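Local coordinates for protein tyrosine aminotransferase (Leishmania infantum, PDB 4IX8) that probably catalyses the pyridoxal-phosphate-dependent transfer of an amino group from L-tyrosine to 2-oxoglutarate, at residues 207-218 / 238-249. Numbering follows the deposited sequence.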
loop_
_atom_site.group_PDB
_atom_site.type_symbol
_atom_site.label_atom_id
_atom_site.label_comp_id
_atom_site.label_asym_id
_atom_site.label_seq_id
_atom_site.Cartn_x
_atom_site.Cartn_y
_atom_site.Cartn_z
ATOM N N VAL A 207 17.277 -11.898 -23.345
ATOM C CA VAL A 207 16.479 -12.955 -22.726
ATOM C C VAL A 207 17.363 -14.141 -22.362
ATOM O O VAL A 207 18.124 -14.628 -23.186
ATOM C CB VAL A 207 15.352 -13.430 -23.651
ATOM C CG1 VAL A 207 14.535 -14.536 -22.988
ATOM C CG2 VAL A 207 14.439 -12.261 -24.015
ATOM N N ASP A 208 17.295 -14.576 -21.110
ATOM C CA ASP A 208 17.970 -15.821 -20.758
ATOM C C ASP A 208 17.065 -16.673 -19.869
ATOM O O ASP A 208 15.883 -16.344 -19.675
ATOM C CB ASP A 208 19.325 -15.535 -20.112
ATOM C CG ASP A 208 19.222 -14.729 -18.851
ATOM O OD1 ASP A 208 18.249 -14.916 -18.061
ATOM O OD2 ASP A 208 20.169 -13.960 -18.596
ATOM N N SER A 209 17.624 -17.743 -19.316
ATOM C CA SER A 209 16.864 -18.723 -18.553
ATOM C C SER A 209 16.264 -18.135 -17.304
ATOM O O SER A 209 15.308 -18.684 -16.757
ATOM C CB SER A 209 17.773 -19.931 -18.191
ATOM O OG SER A 209 18.941 -19.513 -17.491
ATOM N N HIS A 210 16.790 -16.997 -16.859
ATOM C CA HIS A 210 16.270 -16.362 -15.637
ATOM C C HIS A 210 15.324 -15.206 -15.930
ATOM O O HIS A 210 14.894 -14.537 -15.014
ATOM C CB HIS A 210 17.402 -15.837 -14.782
ATOM C CG HIS A 210 18.263 -16.894 -14.195
ATOM N ND1 HIS A 210 17.764 -17.936 -13.457
ATOM C CD2 HIS A 210 19.596 -17.085 -14.254
ATOM C CE1 HIS A 210 18.752 -18.720 -13.081
ATOM N NE2 HIS A 210 19.874 -18.215 -13.537
ATOM N N THR A 211 15.024 -14.950 -17.203
ATOM C CA THR A 211 14.139 -13.847 -17.574
ATOM C C THR A 211 12.683 -14.279 -17.371
ATOM O O THR A 211 12.261 -15.244 -17.989
ATOM C CB THR A 211 14.328 -13.453 -19.065
ATOM O OG1 THR A 211 15.681 -13.071 -19.338
ATOM C CG2 THR A 211 13.440 -12.365 -19.448
ATOM N N LYS A 212 11.899 -13.541 -16.588
ATOM C CA LYS A 212 10.564 -13.985 -16.182
ATOM C C LYS A 212 9.395 -13.189 -16.728
ATOM O O LYS A 212 8.261 -13.628 -16.619
ATOM C CB LYS A 212 10.452 -14.006 -14.649
ATOM C CG LYS A 212 11.399 -15.007 -14.010
ATOM C CD LYS A 212 11.079 -16.457 -14.386
ATOM C CE LYS A 212 12.336 -17.322 -14.443
ATOM N NZ LYS A 212 12.772 -17.786 -13.104
ATOM N N ALA A 213 9.644 -12.018 -17.298
ATOM C CA ALA A 213 8.559 -11.191 -17.793
ATOM C C ALA A 213 9.083 -10.103 -18.719
ATOM O O ALA A 213 10.267 -9.803 -18.740
ATOM C CB ALA A 213 7.784 -10.566 -16.613
ATOM N N PHE A 214 8.173 -9.561 -19.512
ATOM C CA PHE A 214 8.406 -8.407 -20.362
ATOM C C PHE A 214 7.417 -7.337 -19.921
ATOM O O PHE A 214 6.223 -7.574 -19.956
ATOM C CB PHE A 214 8.177 -8.761 -21.810
ATOM C CG PHE A 214 8.713 -7.763 -22.778
ATOM C CD1 PHE A 214 7.907 -6.758 -23.266
ATOM C CD2 PHE A 214 10.000 -7.860 -23.248
ATOM C CE1 PHE A 214 8.400 -5.827 -24.184
ATOM C CE2 PHE A 214 10.487 -6.955 -24.164
ATOM C CZ PHE A 214 9.681 -5.937 -24.637
ATOM N N VAL A 215 7.910 -6.186 -19.482
ATOM C CA VAL A 215 7.051 -5.115 -19.023
ATOM C C VAL A 215 6.937 -4.018 -20.079
ATOM O O VAL A 215 7.961 -3.559 -20.590
ATOM C CB VAL A 215 7.565 -4.459 -17.747
ATOM C CG1 VAL A 215 6.660 -3.306 -17.378
ATOM C CG2 VAL A 215 7.657 -5.459 -16.592
ATOM N N ILE A 216 5.703 -3.605 -20.405
ATOM C CA ILE A 216 5.507 -2.403 -21.186
ATOM C C ILE A 216 4.647 -1.422 -20.420
ATOM O O ILE A 216 3.909 -1.803 -19.493
ATOM C CB ILE A 216 4.871 -2.659 -22.564
ATOM C CG1 ILE A 216 3.476 -3.211 -22.432
ATOM C CG2 ILE A 216 5.777 -3.553 -23.422
ATOM C CD1 ILE A 216 2.760 -3.331 -23.756
ATOM N N ILE A 217 4.824 -0.143 -20.757
ATOM C CA ILE A 217 3.988 0.927 -20.272
ATOM C C ILE A 217 3.336 1.610 -21.462
ATOM O O ILE A 217 4.003 2.228 -22.266
ATOM C CB ILE A 217 4.780 1.954 -19.436
ATOM C CG1 ILE A 217 5.582 1.263 -18.312
ATOM C CG2 ILE A 217 3.804 2.943 -18.839
ATOM C CD1 ILE A 217 6.474 2.187 -17.507
ATOM N N ASN A 218 2.027 1.504 -21.561
ATOM C CA ASN A 218 1.332 2.001 -22.721
ATOM C C ASN A 218 -0.105 2.418 -22.405
ATOM O O ASN A 218 -0.912 1.584 -22.087
ATOM C CB ASN A 218 1.305 0.948 -23.803
ATOM C CG ASN A 218 0.582 1.448 -25.041
ATOM O OD1 ASN A 218 0.986 2.433 -25.642
ATOM N ND2 ASN A 218 -0.507 0.802 -25.393
ATOM N N PHE A 238 6.630 -11.211 -29.716
ATOM C CA PHE A 238 7.901 -11.354 -29.032
ATOM C C PHE A 238 7.795 -12.223 -27.773
ATOM O O PHE A 238 8.637 -13.066 -27.511
ATOM C CB PHE A 238 8.436 -9.977 -28.688
ATOM C CG PHE A 238 9.724 -10.000 -27.949
ATOM C CD1 PHE A 238 9.738 -10.097 -26.577
ATOM C CD2 PHE A 238 10.926 -9.910 -28.629
ATOM C CE1 PHE A 238 10.927 -10.095 -25.887
ATOM C CE2 PHE A 238 12.119 -9.909 -27.946
ATOM C CZ PHE A 238 12.116 -10.007 -26.569
ATOM N N CYS A 239 6.746 -11.993 -27.000
ATOM C CA CYS A 239 6.515 -12.719 -25.750
ATOM C C CYS A 239 6.166 -14.172 -26.037
ATOM O O CYS A 239 6.500 -15.070 -25.274
ATOM C CB CYS A 239 5.410 -12.018 -24.945
ATOM S SG CYS A 239 6.017 -10.470 -24.207
ATOM N N GLN A 240 5.526 -14.414 -27.171
ATOM C CA GLN A 240 5.228 -15.770 -27.577
ATOM C C GLN A 240 6.500 -16.555 -27.960
ATOM O O GLN A 240 6.705 -17.671 -27.518
ATOM C CB GLN A 240 4.253 -15.736 -28.734
ATOM C CG GLN A 240 3.881 -17.106 -29.308
ATOM C CD GLN A 240 3.211 -18.029 -28.295
ATOM O OE1 GLN A 240 2.271 -17.645 -27.609
ATOM N NE2 GLN A 240 3.697 -19.256 -28.200
ATOM N N GLN A 241 7.335 -15.959 -28.784
ATOM C CA GLN A 241 8.570 -16.556 -29.228
ATOM C C GLN A 241 9.439 -16.885 -28.025
ATOM O O GLN A 241 10.037 -17.953 -27.956
ATOM C CB GLN A 241 9.301 -15.607 -30.198
ATOM N N HIS A 242 9.505 -15.982 -27.058
ATOM C CA HIS A 242 10.385 -16.193 -25.919
ATOM C C HIS A 242 9.697 -16.840 -24.711
ATOM O O HIS A 242 10.345 -17.127 -23.708
ATOM C CB HIS A 242 11.009 -14.866 -25.546
ATOM C CG HIS A 242 11.901 -14.342 -26.610
ATOM N ND1 HIS A 242 13.201 -14.779 -26.759
ATOM C CD2 HIS A 242 11.676 -13.481 -27.630
ATOM C CE1 HIS A 242 13.745 -14.188 -27.809
ATOM N NE2 HIS A 242 12.840 -13.399 -28.356
ATOM N N GLN A 243 8.386 -17.066 -24.807
ATOM C CA GLN A 243 7.628 -17.764 -23.765
ATOM C C GLN A 243 7.767 -17.123 -22.390
ATOM O O GLN A 243 8.011 -17.813 -21.377
ATOM C CB GLN A 243 8.035 -19.239 -23.709
ATOM C CG GLN A 243 7.486 -20.060 -24.887
ATOM C CD GLN A 243 7.941 -21.507 -24.839
ATOM O OE1 GLN A 243 7.691 -22.204 -23.865
ATOM N NE2 GLN A 243 8.636 -21.958 -25.878
ATOM N N ILE A 244 7.566 -15.806 -22.354
ATOM C CA ILE A 244 7.475 -15.075 -21.111
ATOM C C ILE A 244 6.180 -14.297 -21.119
ATOM O O ILE A 244 5.745 -13.849 -22.183
ATOM C CB ILE A 244 8.654 -14.124 -20.946
ATOM C CG1 ILE A 244 8.826 -13.272 -22.212
ATOM C CG2 ILE A 244 9.938 -14.919 -20.670
ATOM C CD1 ILE A 244 9.940 -12.232 -22.101
ATOM N N PRO A 245 5.569 -14.104 -19.939
ATOM C CA PRO A 245 4.333 -13.333 -19.796
ATOM C C PRO A 245 4.554 -11.847 -20.034
ATOM O O PRO A 245 5.667 -11.363 -19.865
ATOM C CB PRO A 245 3.931 -13.577 -18.348
ATOM C CG PRO A 245 5.230 -13.844 -17.664
ATOM C CD PRO A 245 6.021 -14.646 -18.656
ATOM N N LEU A 246 3.497 -11.161 -20.444
ATOM C CA LEU A 246 3.537 -9.751 -20.729
ATOM C C LEU A 246 2.792 -8.967 -19.680
ATOM O O LEU A 246 1.593 -9.205 -19.460
ATOM C CB LEU A 246 2.929 -9.503 -22.109
ATOM C CG LEU A 246 2.787 -8.060 -22.598
ATOM C CD1 LEU A 246 4.128 -7.360 -22.659
ATOM C CD2 LEU A 246 2.125 -8.010 -24.009
ATOM N N ILE A 247 3.488 -8.024 -19.038
ATOM C CA ILE A 247 2.875 -7.126 -18.061
ATOM C C ILE A 247 2.740 -5.741 -18.705
ATOM O O ILE A 247 3.721 -5.182 -19.153
ATOM C CB ILE A 247 3.715 -7.006 -16.778
ATOM C CG1 ILE A 247 3.949 -8.389 -16.169
ATOM C CG2 ILE A 247 3.070 -6.051 -15.801
ATOM C CD1 ILE A 247 4.905 -8.397 -15.019
ATOM N N SER A 248 1.529 -5.204 -18.741
ATOM C CA SER A 248 1.251 -3.970 -19.447
ATOM C C SER A 248 0.606 -2.984 -18.531
ATOM O O SER A 248 -0.518 -3.205 -18.073
ATOM C CB SER A 248 0.338 -4.239 -20.624
ATOM O OG SER A 248 0.105 -3.078 -21.372
ATOM N N ASP A 249 1.312 -1.887 -18.272
ATOM C CA ASP A 249 0.796 -0.802 -17.440
ATOM C C ASP A 249 -0.058 0.136 -18.295
ATOM O O ASP A 249 0.463 0.957 -19.026
ATOM C CB ASP A 249 1.940 -0.056 -16.789
ATOM C CG ASP A 249 1.477 0.899 -15.707
ATOM O OD1 ASP A 249 0.338 1.423 -15.822
ATOM O OD2 ASP A 249 2.279 1.150 -14.773
#
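Phe214 pairs with Leu246 and Val215 with Ile247 in a parallel ladder: strands 211-217 and 246-249 run 18° apart, and five backbone hydrogen bonds join the two segments. Among them, Ile216 N reaches Ile247 O at 2.8 Å with an N-H...O angle of 165°. Helix 229-242 connects the strands in a beta-alpha-beta crossover, and its last turns pack against Phe214. With chi1 at -165°, CG lies anti to the backbone N and the ring is laid against Phe238, whose CE1 approaches Phe214 CD2 to 3.6 Å; the planes are inclined at 51°. Cys239 SG sits 3.7 Å from Phe214 CB and oblique to the ring, while Leu246 CD1 reaches the ring edge at Phe214 CD1, 3.9 Å away. Tyr188 stacks on the same phenyl group.

Contacts are sparser at the partly exposed end. There Val207 CG2 lies over one face of the His242 imidazole, 3.9 Å from His242 ND1, as a CH-pi contact. Gln243 closes the helix in a Schellman motif, with Ile244 N bonded to Cys239 O at 3.2 Å, and its OE1 is hydrogen-bonded to Arg38 N of the second subunit. At the buried end, Asp249 OD2 is hydrogen-bonded to Tyr174 OH and lies close to pyridine N1 of the pyridoxal phosphate carried on Lys282. Ladder and apolar packing probably help to hold this carboxylate at the cofactor, consistent with the pyridine-facing aspartate of this aminotransferase family.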